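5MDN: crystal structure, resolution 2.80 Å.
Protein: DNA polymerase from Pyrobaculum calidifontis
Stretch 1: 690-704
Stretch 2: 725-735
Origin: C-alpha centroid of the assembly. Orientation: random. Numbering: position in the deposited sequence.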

# COMPACT_ATOMS: atom_id res chain seq x y z
N ALA A 690 -7.46 29.62 13.22
CA ALA A 690 -8.22 28.60 13.94
C ALA A 690 -8.62 29.00 15.35
O ALA A 690 -9.73 28.66 15.78
N TYR A 691 -7.75 29.68 16.10
CA TYR A 691 -8.02 30.22 17.44
C TYR A 691 -7.97 29.17 18.54
O TYR A 691 -8.24 29.49 19.71
N GLY A 692 -7.63 27.93 18.22
CA GLY A 692 -7.73 26.83 19.15
C GLY A 692 -6.47 26.72 19.98
O GLY A 692 -5.58 27.58 19.91
N PRO A 693 -6.37 25.66 20.79
CA PRO A 693 -5.13 25.46 21.55
C PRO A 693 -3.97 25.10 20.66
O PRO A 693 -2.81 25.28 21.05
N HIS A 694 -4.27 24.57 19.47
CA HIS A 694 -3.24 24.22 18.50
C HIS A 694 -2.43 25.44 18.09
O HIS A 694 -1.20 25.35 17.95
N VAL A 695 -3.09 26.58 17.90
CA VAL A 695 -2.37 27.80 17.51
C VAL A 695 -1.81 28.53 18.73
O VAL A 695 -0.75 29.17 18.64
N HIS A 696 -2.50 28.48 19.87
CA HIS A 696 -2.03 29.20 21.05
C HIS A 696 -0.77 28.58 21.63
O HIS A 696 0.14 29.30 22.05
N ALA A 697 -0.70 27.25 21.67
CA ALA A 697 0.54 26.59 22.05
C ALA A 697 1.65 26.91 21.05
O ALA A 697 2.82 27.05 21.43
N ALA A 698 1.30 27.03 19.77
CA ALA A 698 2.21 27.48 18.73
C ALA A 698 2.36 28.99 18.70
O ALA A 698 2.74 29.55 17.66
N LEU A 699 2.01 29.67 19.79
CA LEU A 699 2.27 31.09 20.00
C LEU A 699 3.20 31.34 21.17
O LEU A 699 4.05 32.23 21.09
N GLU A 700 3.08 30.57 22.25
CA GLU A 700 3.99 30.66 23.39
C GLU A 700 5.40 30.21 23.05
O GLU A 700 6.29 30.32 23.91
N LEU A 701 5.64 29.71 21.84
CA LEU A 701 6.97 29.38 21.37
C LEU A 701 7.69 30.56 20.73
O LEU A 701 8.70 30.35 20.05
N LYS A 702 7.20 31.79 20.91
CA LYS A 702 7.89 32.96 20.38
C LYS A 702 8.73 33.71 21.40
O LYS A 702 9.68 34.39 21.01
N ARG A 703 8.43 33.61 22.68
CA ARG A 703 9.45 33.94 23.66
C ARG A 703 10.54 32.86 23.59
O ARG A 703 10.24 31.67 23.66
N ARG A 704 11.77 33.28 23.29
CA ARG A 704 12.93 32.40 23.22
C ARG A 704 12.84 31.39 22.08
O ARG A 704 13.84 31.14 21.42
N VAL A 725 -11.52 29.52 26.55
CA VAL A 725 -11.64 28.10 26.25
C VAL A 725 -10.47 27.68 25.38
O VAL A 725 -10.10 28.39 24.44
N SER A 726 -9.84 26.55 25.72
CA SER A 726 -8.73 25.98 24.96
C SER A 726 -7.45 26.81 25.02
O SER A 726 -6.42 26.37 24.51
N GLU A 727 -7.48 27.99 25.63
CA GLU A 727 -6.31 28.89 25.58
C GLU A 727 -5.37 28.74 26.77
O GLU A 727 -4.78 29.72 27.25
N ARG A 728 -5.19 27.51 27.26
CA ARG A 728 -4.27 27.22 28.35
C ARG A 728 -3.33 26.08 27.96
O ARG A 728 -2.88 25.32 28.81
N ALA A 729 -3.04 25.97 26.67
CA ALA A 729 -2.22 24.88 26.12
C ALA A 729 -0.75 25.26 26.20
O ALA A 729 -0.23 25.97 25.34
N MET A 730 -0.07 24.78 27.23
CA MET A 730 1.37 24.95 27.40
C MET A 730 2.12 23.83 26.69
O MET A 730 1.74 22.66 26.80
N PRO A 731 3.18 24.15 25.95
CA PRO A 731 4.03 23.08 25.39
C PRO A 731 4.67 22.25 26.50
O PRO A 731 4.92 22.74 27.60
N TYR A 732 4.92 20.98 26.18
CA TYR A 732 5.29 20.01 27.20
C TYR A 732 6.69 20.20 27.76
O TYR A 732 7.02 19.55 28.77
N ILE A 733 7.52 21.05 27.16
CA ILE A 733 8.86 21.29 27.68
C ILE A 733 8.88 22.43 28.69
O ILE A 733 9.88 22.62 29.40
N PHE A 734 7.78 23.18 28.82
CA PHE A 734 7.74 24.35 29.67
C PHE A 734 7.05 24.11 31.00
O PHE A 734 6.89 25.05 31.79
N VAL A 735 6.61 22.88 31.27
CA VAL A 735 6.14 22.52 32.61
C VAL A 735 7.39 22.15 33.39
O VAL A 735 7.86 21.01 33.34

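Three residues of the second stretch, Phe-734, Glu-727 and Ala-729, have the most surface covered in this contact, and the rest is arranged around them. No clear hydrogen bond joins the two stretches.

Phe-734 points toward the first stretch, with chi1 in the m well. Its ring receives Arg-703 over one face. Arg-703 CZ lies 3.8 Å from the ring centroid, 12° off the normal, a cation-pi arrangement. Arg-703 NH2 comes to 3.1 Å from Phe-734 CG. The CA-to-CB bond of Arg-703 points sideways (chi1 p), but its end comes nearer, and the guanidinium lies over the Phe-734 ring.

Glu-727 also starts sideways. Its chi1 and chi2 are both m, and this bend carries the carboxylate to the start of the helix. Glu-727 OE2 lies 2.7 Å from Tyr-691 O. Glu-727 OE1 lies 3.2 Å from His-696 CB.

His-696 points toward the second stretch, with chi1 t. Glu-727 O sits over one face of its ring. Ala-729 N is at the ring edge, 3.5 Å from His-696 ND1.

Ala-729 is buried and points toward the first stretch. Its small side chain sits against two residues four positions apart: Ala-729 CB is 3.6 Å from Pro-693 CB and 3.9 Å from Ala-697 CB. Ala-697 also points in, and its CA makes a CA-H...O contact of 3.4 Å with Ala-729 O. Ser-726, chi1 p, points toward the first stretch and packs on Pro-693: Ser-726 O is 3.0 Å from Pro-693 CB, and Ser-726 CB is 3.4 Å from Pro-693 CD.

Glu-700 points toward the strand with chi1 m and chi2 t. Its contacts there are loose: Glu-700 OE1 is 3.9 Å from Pro-731 CD and 4.1 Å from Met-730 CG.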

# COMPACT_ATOMS: atom_id res chain seq x y z
CB ALA A 690 -7.41 27.30 14.01
CB TYR A 691 -9.37 30.94 17.50
CG TYR A 691 -9.38 32.24 16.73
CD1 TYR A 691 -8.20 32.97 16.55
CD2 TYR A 691 -10.55 32.70 16.14
CE1 TYR A 691 -8.20 34.15 15.84
CE2 TYR A 691 -10.55 33.87 15.43
CZ TYR A 691 -9.37 34.60 15.28
OH TYR A 691 -9.37 35.77 14.56
CB PRO A 693 -5.48 24.30 22.49
CG PRO A 693 -6.54 23.54 21.78
CD PRO A 693 -7.28 24.51 20.89
CB HIS A 694 -3.91 23.57 17.29
CG HIS A 694 -2.98 23.20 16.19
ND1 HIS A 694 -1.69 22.76 16.41
CD2 HIS A 694 -3.15 23.18 14.85
CE1 HIS A 694 -1.11 22.50 15.26
NE2 HIS A 694 -1.98 22.75 14.29
CB VAL A 695 -3.28 28.71 16.66
CG1 VAL A 695 -3.97 27.90 15.58
CG2 VAL A 695 -4.31 29.43 17.53
CB HIS A 696 -3.14 29.26 22.10
CG HIS A 696 -2.66 29.58 23.48
ND1 HIS A 696 -2.43 28.61 24.43
CD2 HIS A 696 -2.37 30.76 24.07
CE1 HIS A 696 -2.01 29.18 25.55
NE2 HIS A 696 -1.97 30.49 25.36
CB ALA A 697 0.33 25.08 22.15
CB ALA A 698 1.74 26.97 17.37
CB LEU A 699 0.93 31.82 20.20
CG LEU A 699 0.70 33.13 20.98
CD1 LEU A 699 0.67 32.90 22.49
CD2 LEU A 699 1.69 34.24 20.61
CB GLU A 700 3.44 29.82 24.55
CG GLU A 700 2.11 30.31 25.10
CD GLU A 700 1.74 29.63 26.40
OE1 GLU A 700 2.60 28.94 26.98
OE2 GLU A 700 0.59 29.80 26.85
CB LEU A 701 6.88 28.19 20.41
CG LEU A 701 6.64 28.35 18.90
CD1 LEU A 701 6.20 27.02 18.28
CD2 LEU A 701 5.67 29.47 18.53
CB LYS A 702 6.90 33.92 19.71
CG LYS A 702 6.64 33.54 18.27
CD LYS A 702 7.97 33.10 17.65
CE LYS A 702 7.90 32.84 16.16
NZ LYS A 702 9.21 32.35 15.65
CB ARG A 703 8.85 34.03 25.06
CG ARG A 703 7.97 32.86 25.47
CD ARG A 703 8.80 31.96 26.38
NE ARG A 703 8.00 30.94 27.04
CZ ARG A 703 8.53 29.80 27.49
NH1 ARG A 703 9.82 29.54 27.30
NH2 ARG A 703 7.74 28.90 28.07
CB ARG A 704 13.21 31.70 24.57
CG ARG A 704 12.67 30.28 24.79
CD ARG A 704 13.13 29.72 26.12
NE ARG A 704 12.55 30.42 27.26
CZ ARG A 704 12.56 29.96 28.50
NH1 ARG A 704 13.10 28.78 28.78
NH2 ARG A 704 12.00 30.68 29.46
CB VAL A 725 -13.00 27.79 25.60
CG1 VAL A 725 -14.14 28.25 26.47
CG2 VAL A 725 -13.08 28.53 24.29
CB SER A 726 -9.12 25.76 23.49
OG SER A 726 -9.37 27.02 22.88
CB GLU A 727 -6.74 30.35 25.41
CG GLU A 727 -7.78 30.57 24.32
CD GLU A 727 -7.49 29.82 23.02
OE1 GLU A 727 -6.31 29.69 22.62
OE2 GLU A 727 -8.46 29.34 22.40
CB ARG A 728 -5.02 26.87 29.63
CG ARG A 728 -5.75 28.03 30.30
CD ARG A 728 -7.13 28.25 29.70
NE ARG A 728 -7.78 26.99 29.35
CZ ARG A 728 -8.46 26.23 30.20
NH1 ARG A 728 -8.56 26.59 31.48
NH2 ARG A 728 -9.02 25.10 29.79
CB ALA A 729 -2.64 24.58 24.69
CB MET A 730 1.74 24.96 28.88
CG MET A 730 3.12 25.50 29.18
SD MET A 730 3.46 25.56 30.95
CE MET A 730 2.19 26.71 31.50
CB PRO A 731 5.08 23.85 24.58
CG PRO A 731 4.46 25.18 24.30
CD PRO A 731 3.57 25.48 25.46
CB TYR A 732 5.15 18.59 26.64
CG TYR A 732 6.32 18.13 25.79
CD1 TYR A 732 6.40 18.48 24.45
CD2 TYR A 732 7.32 17.32 26.33
CE1 TYR A 732 7.46 18.05 23.67
CE2 TYR A 732 8.38 16.90 25.55
CZ TYR A 732 8.45 17.26 24.22
OH TYR A 732 9.50 16.83 23.45
CB ILE A 733 9.84 21.57 26.53
CG1 ILE A 733 11.30 21.53 27.01
CG2 ILE A 733 9.53 22.91 25.87
CD1 ILE A 733 11.65 20.26 27.76
CB PHE A 734 7.09 25.51 28.91
CG PHE A 734 7.81 25.85 27.63
CD1 PHE A 734 9.18 26.07 27.64
CD2 PHE A 734 7.12 25.93 26.43
CE1 PHE A 734 9.85 26.38 26.48
CE2 PHE A 734 7.78 26.24 25.26
CZ PHE A 734 9.15 26.46 25.28
CB VAL A 735 5.11 21.38 32.58
CG1 VAL A 735 4.67 21.02 33.99
CG2 VAL A 735 3.92 21.76 31.72